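Local coordinates for malonyl CoA-acyl carrier protein transacylase (Mycobacterium tuberculosis, PDB 2QC3) that transfers the malonyl group from malonyl-CoA to holo acyl carrier protein, supplying malonyl-ACP for fatty acid biosynthesis, at residues A[24-34]-A[66-77]; A[259-270]-A[282-292]. All coordinates share one frame; numbering follows the deposited sequence.

Contact 1 (A[24-34]-A[66-77]); sequences LPGAADQIAAW and AATLLAHQELAR
W34 and L70 interlock between helices 27-34 and 66-77, each a knob in a hole formed by four residues of the opposite segment: W34 sits among A66, L69, L70 and Q73, while L70 sits among A27, Q30, I31 and W34. The indole leads with its six-membered ring. W34 CH2 lies 3.6 Å from L69 CB, and W34 CZ3 lies 3.7 Å from L70 CD2, both approaches being oblique to the ring. A66 O and Q73 CG stand at its edge, near the plane. The first torsion of L70 (chi1 -78°) swings CG toward segment 24-34, where the methyls diverge: L70 CD2 goes to the indole and L70 CD1 to I31 CD1 at 3.8 Å, the two side chains crossing near a right angle. No direct hydrogen bond joins the segments; instead a water donates to Q30 OE1 (3.2 Å) and to L70 O (2.8 Å). Q30 and Q73 cross obliquely, amide planes 68° apart, with Q30 OE1 against Q73 CG. L24 and E74 meet from opposite directions, L24 CD1 lying 3.3 Å from E74 CG, while the E74 carboxylate is salt-bridged to R78. The helix axes approach to 10.9 Å at 135°; helix 107-125 also touches W34 and L69, and helix 42-47 packs on I31, W34 and A66.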
loop_
_atom_site.group_PDB
_atom_site.type_symbol
_atom_site.label_atom_id
_atom_site.label_comp_id
_atom_site.label_asym_id
_atom_site.label_seq_id
_atom_site.Cartn_x
_atom_site.Cartn_y
_atom_site.Cartn_z
ATOM N N LEU A 24 16.331 -15.742 -5.638
ATOM C CA LEU A 24 17.131 -15.551 -4.431
ATOM C C LEU A 24 17.099 -16.776 -3.526
ATOM O O LEU A 24 16.152 -17.563 -3.555
ATOM C CB LEU A 24 16.637 -14.335 -3.638
ATOM C CG LEU A 24 16.895 -12.939 -4.208
ATOM C CD1 LEU A 24 16.172 -11.909 -3.359
ATOM C CD2 LEU A 24 18.390 -12.654 -4.262
ATOM N N PRO A 25 18.146 -16.949 -2.707
ATOM C CA PRO A 25 18.237 -18.084 -1.785
ATOM C C PRO A 25 17.218 -17.976 -0.657
ATOM O O PRO A 25 17.250 -17.034 0.139
ATOM C CB PRO A 25 19.676 -18.002 -1.284
ATOM C CG PRO A 25 19.942 -16.525 -1.291
ATOM C CD PRO A 25 19.350 -16.103 -2.618
ATOM N N GLY A 26 16.310 -18.944 -0.601
ATOM C CA GLY A 26 15.293 -18.946 0.432
ATOM C C GLY A 26 13.987 -18.340 -0.037
ATOM O O GLY A 26 12.965 -18.451 0.641
ATOM N N ALA A 27 14.021 -17.699 -1.200
ATOM C CA ALA A 27 12.832 -17.070 -1.761
ATOM C C ALA A 27 11.706 -18.085 -1.933
ATOM O O ALA A 27 10.680 -18.004 -1.251
ATOM C CB ALA A 27 13.164 -16.422 -3.103
ATOM N N ALA A 28 11.906 -19.038 -2.842
ATOM C CA ALA A 28 10.908 -20.066 -3.116
ATOM C C ALA A 28 10.366 -20.676 -1.828
ATOM O O ALA A 28 9.167 -20.928 -1.701
ATOM C CB ALA A 28 11.509 -21.159 -3.995
ATOM N N ASP A 29 11.260 -20.907 -0.875
ATOM C CA ASP A 29 10.884 -21.499 0.399
ATOM C C ASP A 29 9.988 -20.577 1.221
ATOM O O ASP A 29 9.070 -21.040 1.899
ATOM C CB ASP A 29 12.140 -21.858 1.189
ATOM C CG ASP A 29 11.827 -22.558 2.486
ATOM O OD1 ASP A 29 11.423 -21.874 3.450
ATOM O OD2 ASP A 29 11.979 -23.797 2.539
ATOM N N GLN A 30 10.257 -19.277 1.165
ATOM C CA GLN A 30 9.452 -18.309 1.899
ATOM C C GLN A 30 8.065 -18.176 1.280
ATOM O O GLN A 30 7.069 -18.085 1.995
ATOM C CB GLN A 30 10.151 -16.948 1.929
ATOM C CG GLN A 30 10.930 -16.705 3.207
ATOM C CD GLN A 30 11.997 -15.642 3.051
ATOM O OE1 GLN A 30 11.728 -14.534 2.591
ATOM N NE2 GLN A 30 13.221 -15.977 3.440
ATOM N N ILE A 31 8.004 -18.171 -0.048
ATOM C CA ILE A 31 6.728 -18.064 -0.745
ATOM C C ILE A 31 5.860 -19.274 -0.415
ATOM O O ILE A 31 4.630 -19.180 -0.386
ATOM C CB ILE A 31 6.924 -17.978 -2.278
ATOM C CG1 ILE A 31 7.445 -16.594 -2.657
ATOM C CG2 ILE A 31 5.606 -18.238 -2.996
ATOM C CD1 ILE A 31 6.476 -15.469 -2.328
ATOM N N ALA A 32 6.507 -20.410 -0.168
ATOM C CA ALA A 32 5.786 -21.629 0.171
ATOM C C ALA A 32 5.181 -21.436 1.553
ATOM O O ALA A 32 4.014 -21.739 1.778
ATOM C CB ALA A 32 6.736 -22.827 0.171
ATOM N N ALA A 33 5.987 -20.915 2.470
ATOM C CA ALA A 33 5.542 -20.662 3.833
ATOM C C ALA A 33 4.421 -19.624 3.853
ATOM O O ALA A 33 3.470 -19.739 4.631
ATOM C CB ALA A 33 6.713 -20.182 4.679
ATOM N N TRP A 34 4.539 -18.612 2.997
ATOM C CA TRP A 34 3.537 -17.552 2.926
ATOM C C TRP A 34 2.285 -18.008 2.187
ATOM O O TRP A 34 1.178 -17.544 2.482
ATOM C CB TRP A 34 4.132 -16.306 2.256
ATOM C CG TRP A 34 5.269 -15.708 3.039
ATOM C CD1 TRP A 34 5.595 -15.977 4.336
ATOM C CD2 TRP A 34 6.216 -14.730 2.583
ATOM N NE1 TRP A 34 6.682 -15.231 4.718
ATOM C CE2 TRP A 34 7.084 -14.455 3.664
ATOM C CE3 TRP A 34 6.412 -14.057 1.370
ATOM C CZ2 TRP A 34 8.138 -13.538 3.569
ATOM C CZ3 TRP A 34 7.463 -13.140 1.276
ATOM C CH2 TRP A 34 8.309 -12.889 2.373
ATOM N N ALA A 66 3.696 -9.840 -0.450
ATOM C CA ALA A 66 4.686 -10.913 -0.587
ATOM C C ALA A 66 5.914 -10.431 -1.373
ATOM O O ALA A 66 7.052 -10.685 -0.981
ATOM C CB ALA A 66 4.057 -12.131 -1.287
ATOM N N ALA A 67 5.676 -9.740 -2.481
ATOM C CA ALA A 67 6.761 -9.220 -3.307
ATOM C C ALA A 67 7.593 -8.242 -2.486
ATOM O O ALA A 67 8.830 -8.276 -2.511
ATOM C CB ALA A 67 6.195 -8.514 -4.528
ATOM N N THR A 68 6.905 -7.376 -1.751
ATOM C CA THR A 68 7.584 -6.390 -0.928
ATOM C C THR A 68 8.486 -6.997 0.128
ATOM O O THR A 68 9.638 -6.582 0.282
ATOM C CB THR A 68 6.587 -5.430 -0.234
ATOM O OG1 THR A 68 5.979 -4.596 -1.223
ATOM C CG2 THR A 68 7.313 -4.534 0.782
ATOM N N LEU A 69 7.968 -7.987 0.843
ATOM C CA LEU A 69 8.735 -8.613 1.901
ATOM C C LEU A 69 9.871 -9.505 1.408
ATOM O O LEU A 69 10.871 -9.658 2.102
ATOM C CB LEU A 69 7.790 -9.362 2.849
ATOM C CG LEU A 69 6.725 -8.409 3.431
ATOM C CD1 LEU A 69 5.872 -9.125 4.477
ATOM C CD2 LEU A 69 7.417 -7.184 4.047
ATOM N N LEU A 70 9.735 -10.099 0.227
ATOM C CA LEU A 70 10.825 -10.925 -0.299
ATOM C C LEU A 70 12.045 -10.018 -0.434
ATOM O O LEU A 70 13.155 -10.381 -0.036
ATOM C CB LEU A 70 10.477 -11.495 -1.676
ATOM C CG LEU A 70 9.535 -12.694 -1.755
ATOM C CD1 LEU A 70 9.247 -12.995 -3.213
ATOM C CD2 LEU A 70 10.168 -13.903 -1.069
ATOM N N ALA A 71 11.816 -8.827 -0.983
ATOM C CA ALA A 71 12.870 -7.842 -1.180
ATOM C C ALA A 71 13.420 -7.406 0.166
ATOM O O ALA A 71 14.634 -7.291 0.348
ATOM C CB ALA A 71 12.326 -6.642 -1.938
ATOM N N HIS A 72 12.521 -7.153 1.110
ATOM C CA HIS A 72 12.933 -6.744 2.441
ATOM C C HIS A 72 13.712 -7.859 3.121
ATOM O O HIS A 72 14.682 -7.605 3.837
ATOM C CB HIS A 72 11.730 -6.402 3.312
ATOM C CG HIS A 72 12.067 -6.300 4.765
ATOM N ND1 HIS A 72 12.832 -5.274 5.280
ATOM C CD2 HIS A 72 11.788 -7.120 5.806
ATOM C CE1 HIS A 72 13.006 -5.466 6.576
ATOM N NE2 HIS A 72 12.383 -6.580 6.920
ATOM N N GLN A 73 13.259 -9.091 2.914
ATOM C CA GLN A 73 13.906 -10.254 3.500
ATOM C C GLN A 73 15.343 -10.331 3.014
ATOM O O GLN A 73 16.270 -10.486 3.808
ATOM C CB GLN A 73 13.170 -11.533 3.096
ATOM C CG GLN A 73 11.825 -11.726 3.761
ATOM C CD GLN A 73 11.937 -11.815 5.261
ATOM O OE1 GLN A 73 12.327 -10.854 5.925
ATOM N NE2 GLN A 73 11.600 -12.976 5.810
ATOM N N GLU A 74 15.520 -10.224 1.702
ATOM C CA GLU A 74 16.847 -10.288 1.113
ATOM C C GLU A 74 17.674 -9.101 1.572
ATOM O O GLU A 74 18.867 -9.228 1.839
ATOM C CB GLU A 74 16.756 -10.300 -0.412
ATOM C CG GLU A 74 18.103 -10.441 -1.099
ATOM C CD GLU A 74 18.849 -11.705 -0.696
ATOM O OE1 GLU A 74 19.994 -11.881 -1.154
ATOM O OE2 GLU A 74 18.299 -12.524 0.074
ATOM N N LEU A 75 17.033 -7.944 1.666
ATOM C CA LEU A 75 17.718 -6.742 2.108
ATOM C C LEU A 75 18.186 -6.993 3.542
ATOM O O LEU A 75 19.280 -6.590 3.934
ATOM C CB LEU A 75 16.766 -5.542 2.036
ATOM C CG LEU A 75 17.402 -4.152 1.932
ATOM C CD1 LEU A 75 18.355 -4.113 0.744
ATOM C CD2 LEU A 75 16.322 -3.095 1.781
ATOM N N ALA A 76 17.357 -7.686 4.316
ATOM C CA ALA A 76 17.684 -8.007 5.700
ATOM C C ALA A 76 18.817 -9.027 5.745
ATOM O O ALA A 76 19.674 -8.985 6.629
ATOM C CB ALA A 76 16.457 -8.567 6.410
ATOM N N ARG A 77 18.811 -9.939 4.780
ATOM C CA ARG A 77 19.816 -10.986 4.694
ATOM C C ARG A 77 21.220 -10.418 4.482
ATOM O O ARG A 77 22.155 -10.780 5.197
ATOM C CB ARG A 77 19.458 -11.950 3.558
ATOM C CG ARG A 77 20.283 -13.227 3.514
ATOM C CD ARG A 77 19.800 -14.142 2.390
ATOM N NE ARG A 77 20.551 -15.394 2.314
ATOM C CZ ARG A 77 20.545 -16.336 3.255
ATOM N NH1 ARG A 77 19.823 -16.177 4.358
ATOM N NH2 ARG A 77 21.260 -17.441 3.093
HETATM O O HOH W 1 13.526 -13.136 0.400
#

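Contact 2 (A[259-270]-A[282-292]); sequences REHTVTAIVEFP and ELRGVPARAVK
I266, V267 and E268 pair in parallel with A288, R289 and A290, the strand axes 15° apart, through four backbone hydrogen bonds: I266 N to P287 O, R289 N to I266 O, E268 N to R289 O and V291 N to E268 O. R289 N to I266 O is the most bent of them, with 142° at the hydrogen, whereas V291 N to E268 O measures 2.9 Å and is straighter. I266 and A288 share one sheet face, I266 CB to A288 CB 3.9 Å. Setting CG1 anti to the carbonyl carbon (chi1 -56°), I266 reaches V286 CG1 with CG1 at 3.8 Å and L283 CD1 with its terminal methyl CD1; it crosses both side chains at about a right angle. L283 CD2 meets V263 CG1 at 3.3 Å, so this apolar cluster is tightly packed. V267, on the opposite face, places CG1 3.8 Å from V291 CG2, and V291 CG1 in turn lies 3.6 Å from P270 CD. R259 and E282 form a salt bridge, doubtful in detail because the position of R259 NH2 is less certain. The E268 carboxylate is held by S276 OG and G273 N. Together the segments belong to a beta-alpha-beta unit whose connecting helix is 275-282. Strand 288-290 forms one edge of the five-stranded parallel sheet, while strand 263-268 is flanked on its other side by strand 2-7.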
loop_
_atom_site.group_PDB
_atom_site.type_symbol
_atom_site.label_atom_id
_atom_site.label_comp_id
_atom_site.label_asym_id
_atom_site.label_seq_id
_atom_site.Cartn_x
_atom_site.Cartn_y
_atom_site.Cartn_z
ATOM N N ARG A 259 9.316 14.939 5.079
ATOM C CA ARG A 259 10.005 16.208 4.884
ATOM C C ARG A 259 10.495 16.727 6.239
ATOM O O ARG A 259 11.618 17.226 6.360
ATOM C CB ARG A 259 9.052 17.220 4.242
ATOM C CG ARG A 259 9.738 18.348 3.492
ATOM C CD ARG A 259 8.725 19.315 2.897
ATOM N NE ARG A 259 7.600 18.621 2.274
ATOM C CZ ARG A 259 6.624 19.226 1.602
ATOM N NH1 ARG A 259 6.632 20.546 1.457
ATOM N NH2 ARG A 259 5.627 18.517 1.091
ATOM N N GLU A 260 9.646 16.597 7.255
ATOM C CA GLU A 260 9.991 17.038 8.603
ATOM C C GLU A 260 11.287 16.397 9.087
ATOM O O GLU A 260 12.088 17.034 9.767
ATOM C CB GLU A 260 8.864 16.698 9.579
ATOM C CG GLU A 260 7.712 17.684 9.569
ATOM C CD GLU A 260 6.612 17.280 10.532
ATOM O OE1 GLU A 260 6.942 16.878 11.668
ATOM O OE2 GLU A 260 5.423 17.370 10.159
ATOM N N HIS A 261 11.481 15.130 8.739
ATOM C CA HIS A 261 12.685 14.408 9.124
ATOM C C HIS A 261 13.798 14.719 8.135
ATOM O O HIS A 261 13.585 15.421 7.145
ATOM C CB HIS A 261 12.415 12.904 9.138
ATOM C CG HIS A 261 11.439 12.475 10.186
ATOM N ND1 HIS A 261 10.179 13.022 10.298
ATOM C CD2 HIS A 261 11.539 11.558 11.179
ATOM C CE1 HIS A 261 9.545 12.463 11.313
ATOM N NE2 HIS A 261 10.350 11.571 11.864
ATOM N N THR A 262 14.989 14.196 8.400
ATOM C CA THR A 262 16.121 14.429 7.516
ATOM C C THR A 262 16.270 13.261 6.552
ATOM O O THR A 262 17.305 12.593 6.519
ATOM C CB THR A 262 17.430 14.601 8.316
ATOM O OG1 THR A 262 17.239 15.602 9.324
ATOM C CG2 THR A 262 18.567 15.039 7.398
ATOM N N VAL A 263 15.219 13.005 5.780
ATOM C CA VAL A 263 15.256 11.921 4.810
ATOM C C VAL A 263 16.304 12.273 3.764
ATOM O O VAL A 263 16.179 13.271 3.055
ATOM C CB VAL A 263 13.887 11.725 4.127
ATOM C CG1 VAL A 263 13.380 13.052 3.593
ATOM C CG2 VAL A 263 14.012 10.711 2.996
ATOM N N THR A 264 17.339 11.449 3.672
ATOM C CA THR A 264 18.418 11.696 2.728
ATOM C C THR A 264 18.376 10.782 1.513
ATOM O O THR A 264 19.178 10.928 0.590
ATOM C CB THR A 264 19.779 11.546 3.422
ATOM O OG1 THR A 264 19.989 10.173 3.783
ATOM C CG2 THR A 264 19.813 12.409 4.678
ATOM N N ALA A 265 17.440 9.842 1.508
ATOM C CA ALA A 265 17.308 8.921 0.393
ATOM C C ALA A 265 15.957 8.222 0.452
ATOM O O ALA A 265 15.423 7.972 1.533
ATOM C CB ALA A 265 18.434 7.902 0.424
ATOM N N ILE A 266 15.404 7.913 -0.714
ATOM C CA ILE A 266 14.112 7.244 -0.787
ATOM C C ILE A 266 14.239 5.891 -1.467
ATOM O O ILE A 266 14.797 5.785 -2.558
ATOM C CB ILE A 266 13.087 8.054 -1.608
ATOM C CG1 ILE A 266 12.939 9.468 -1.043
ATOM C CG2 ILE A 266 11.754 7.312 -1.634
ATOM C CD1 ILE A 266 12.486 9.517 0.382
ATOM N N VAL A 267 13.707 4.857 -0.827
ATOM C CA VAL A 267 13.742 3.530 -1.409
ATOM C C VAL A 267 12.312 3.016 -1.481
ATOM O O VAL A 267 11.616 2.941 -0.462
ATOM C CB VAL A 267 14.582 2.547 -0.558
ATOM C CG1 VAL A 267 14.616 1.179 -1.233
ATOM C CG2 VAL A 267 15.992 3.088 -0.369
ATOM N N GLU A 268 11.864 2.697 -2.688
ATOM C CA GLU A 268 10.524 2.166 -2.865
ATOM C C GLU A 268 10.683 0.698 -3.182
ATOM O O GLU A 268 11.447 0.320 -4.077
ATOM C CB GLU A 268 9.776 2.881 -4.000
ATOM C CG GLU A 268 8.500 2.158 -4.454
ATOM C CD GLU A 268 7.563 3.029 -5.283
ATOM O OE1 GLU A 268 8.036 3.946 -5.983
ATOM O OE2 GLU A 268 6.341 2.785 -5.243
ATOM N N PHE A 269 9.976 -0.127 -2.423
ATOM C CA PHE A 269 10.031 -1.567 -2.601
ATOM C C PHE A 269 9.111 -2.022 -3.728
ATOM O O PHE A 269 8.202 -1.296 -4.129
ATOM C CB PHE A 269 9.634 -2.262 -1.299
ATOM C CG PHE A 269 10.678 -2.191 -0.233
ATOM C CD1 PHE A 269 10.986 -0.985 0.377
ATOM C CD2 PHE A 269 11.369 -3.334 0.154
ATOM C CE1 PHE A 269 11.965 -0.914 1.353
ATOM C CE2 PHE A 269 12.353 -3.271 1.132
ATOM C CZ PHE A 269 12.650 -2.061 1.732
ATOM N N PRO A 270 9.359 -3.220 -4.279
ATOM C CA PRO A 270 8.521 -3.744 -5.361
ATOM C C PRO A 270 7.185 -4.277 -4.840
ATOM O O PRO A 270 7.053 -4.600 -3.665
ATOM C CB PRO A 270 9.387 -4.854 -5.961
ATOM C CG PRO A 270 10.171 -5.332 -4.791
ATOM C CD PRO A 270 10.584 -4.030 -4.137
ATOM N N GLU A 282 8.078 16.466 -2.728
ATOM C CA GLU A 282 8.191 17.194 -1.470
ATOM C C GLU A 282 9.610 17.127 -0.918
ATOM O O GLU A 282 10.061 18.042 -0.229
ATOM C CB GLU A 282 7.208 16.634 -0.437
ATOM C CG GLU A 282 5.804 16.379 -0.976
ATOM C CD GLU A 282 5.191 17.583 -1.661
ATOM O OE1 GLU A 282 4.153 17.414 -2.337
ATOM O OE2 GLU A 282 5.738 18.699 -1.522
ATOM N N LEU A 283 10.309 16.039 -1.222
ATOM C CA LEU A 283 11.677 15.856 -0.756
ATOM C C LEU A 283 12.619 16.108 -1.925
ATOM O O LEU A 283 13.291 15.196 -2.393
ATOM C CB LEU A 283 11.871 14.429 -0.241
ATOM C CG LEU A 283 10.865 13.941 0.803
ATOM C CD1 LEU A 283 11.129 12.483 1.113
ATOM C CD2 LEU A 283 10.962 14.784 2.059
ATOM N N ARG A 284 12.658 17.349 -2.396
ATOM C CA ARG A 284 13.505 17.710 -3.526
ATOM C C ARG A 284 14.989 17.632 -3.199
ATOM O O ARG A 284 15.423 18.054 -2.132
ATOM C CB ARG A 284 13.153 19.118 -4.010
ATOM C CG ARG A 284 11.722 19.248 -4.494
ATOM C CD ARG A 284 11.383 20.682 -4.861
ATOM N NE ARG A 284 9.966 20.824 -5.189
ATOM C CZ ARG A 284 9.353 21.986 -5.396
ATOM N NH1 ARG A 284 10.030 23.124 -5.307
ATOM N NH2 ARG A 284 8.058 22.009 -5.688
ATOM N N GLY A 285 15.763 17.085 -4.129
ATOM C CA GLY A 285 17.193 16.960 -3.919
ATOM C C GLY A 285 17.536 15.637 -3.272
ATOM O O GLY A 285 18.709 15.332 -3.043
ATOM N N VAL A 286 16.507 14.846 -2.979
ATOM C CA VAL A 286 16.696 13.544 -2.357
ATOM C C VAL A 286 16.651 12.441 -3.407
ATOM O O VAL A 286 15.658 12.280 -4.110
ATOM C CB VAL A 286 15.596 13.260 -1.304
ATOM C CG1 VAL A 286 15.867 11.928 -0.608
ATOM C CG2 VAL A 286 15.537 14.397 -0.294
ATOM N N PRO A 287 17.734 11.667 -3.531
ATOM C CA PRO A 287 17.754 10.586 -4.518
ATOM C C PRO A 287 16.802 9.454 -4.135
ATOM O O PRO A 287 16.638 9.134 -2.954
ATOM C CB PRO A 287 19.212 10.146 -4.516
ATOM C CG PRO A 287 19.632 10.403 -3.095
ATOM C CD PRO A 287 19.020 11.754 -2.815
ATOM N N ALA A 288 16.173 8.858 -5.141
ATOM C CA ALA A 288 15.239 7.766 -4.923
ATOM C C ALA A 288 15.706 6.520 -5.667
ATOM O O ALA A 288 16.407 6.610 -6.677
ATOM C CB ALA A 288 13.851 8.168 -5.397
ATOM N N ARG A 289 15.317 5.359 -5.158
ATOM C CA ARG A 289 15.679 4.092 -5.769
ATOM C C ARG A 289 14.447 3.205 -5.874
ATOM O O ARG A 289 13.785 2.920 -4.875
ATOM C CB ARG A 289 16.755 3.390 -4.937
ATOM C CG ARG A 289 18.128 4.048 -5.001
ATOM C CD ARG A 289 18.739 3.931 -6.394
ATOM N NE ARG A 289 20.083 4.501 -6.454
ATOM C CZ ARG A 289 20.842 4.529 -7.547
ATOM N NH1 ARG A 289 20.392 4.018 -8.687
ATOM N NH2 ARG A 289 22.052 5.071 -7.501
ATOM N N ALA A 290 14.142 2.783 -7.096
ATOM C CA ALA A 290 13.000 1.923 -7.360
ATOM C C ALA A 290 13.471 0.479 -7.419
ATOM O O ALA A 290 14.105 0.070 -8.392
ATOM C CB ALA A 290 12.349 2.312 -8.682
ATOM N N VAL A 291 13.168 -0.291 -6.380
ATOM C CA VAL A 291 13.583 -1.683 -6.340
ATOM C C VAL A 291 12.649 -2.583 -7.136
ATOM O O VAL A 291 11.519 -2.846 -6.728
ATOM C CB VAL A 291 13.659 -2.203 -4.893
ATOM C CG1 VAL A 291 14.091 -3.665 -4.883
ATOM C CG2 VAL A 291 14.631 -1.358 -4.093
ATOM N N LYS A 292 13.127 -3.052 -8.279
ATOM C CA LYS A 292 12.335 -3.934 -9.120
ATOM C C LYS A 292 13.102 -5.208 -9.427
ATOM O O LYS A 292 12.586 -6.101 -10.092
ATOM C CB LYS A 292 11.935 -3.221 -10.413
ATOM C CG LYS A 292 12.943 -2.195 -10.907
ATOM C CD LYS A 292 14.271 -2.829 -11.267
ATOM C CE LYS A 292 15.229 -1.793 -11.827
ATOM N NZ LYS A 292 16.502 -2.408 -12.297
#

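Contacts 1 and 2 have centres about 23 Å apart but touch directly through helix 57-77 and the loop that follows strand 263-268. T68 OG1 lies 2.7 Å from P270 O, a probable hydrogen bond, and A71 CB packs 3.8 Å from P270 CG. F269 joins the same junction, F269 CE2 lying 3.8 Å from H72 CA. Thus the helix that meets segment 24-34 in contact 1 also abuts the chain leaving strand 263-268 in contact 2. Contact 1 is remote from the annotated sites, whereas the side chain of E268 in contact 2 is about 11 Å from that of S92, assigned by similarity as an active-site residue.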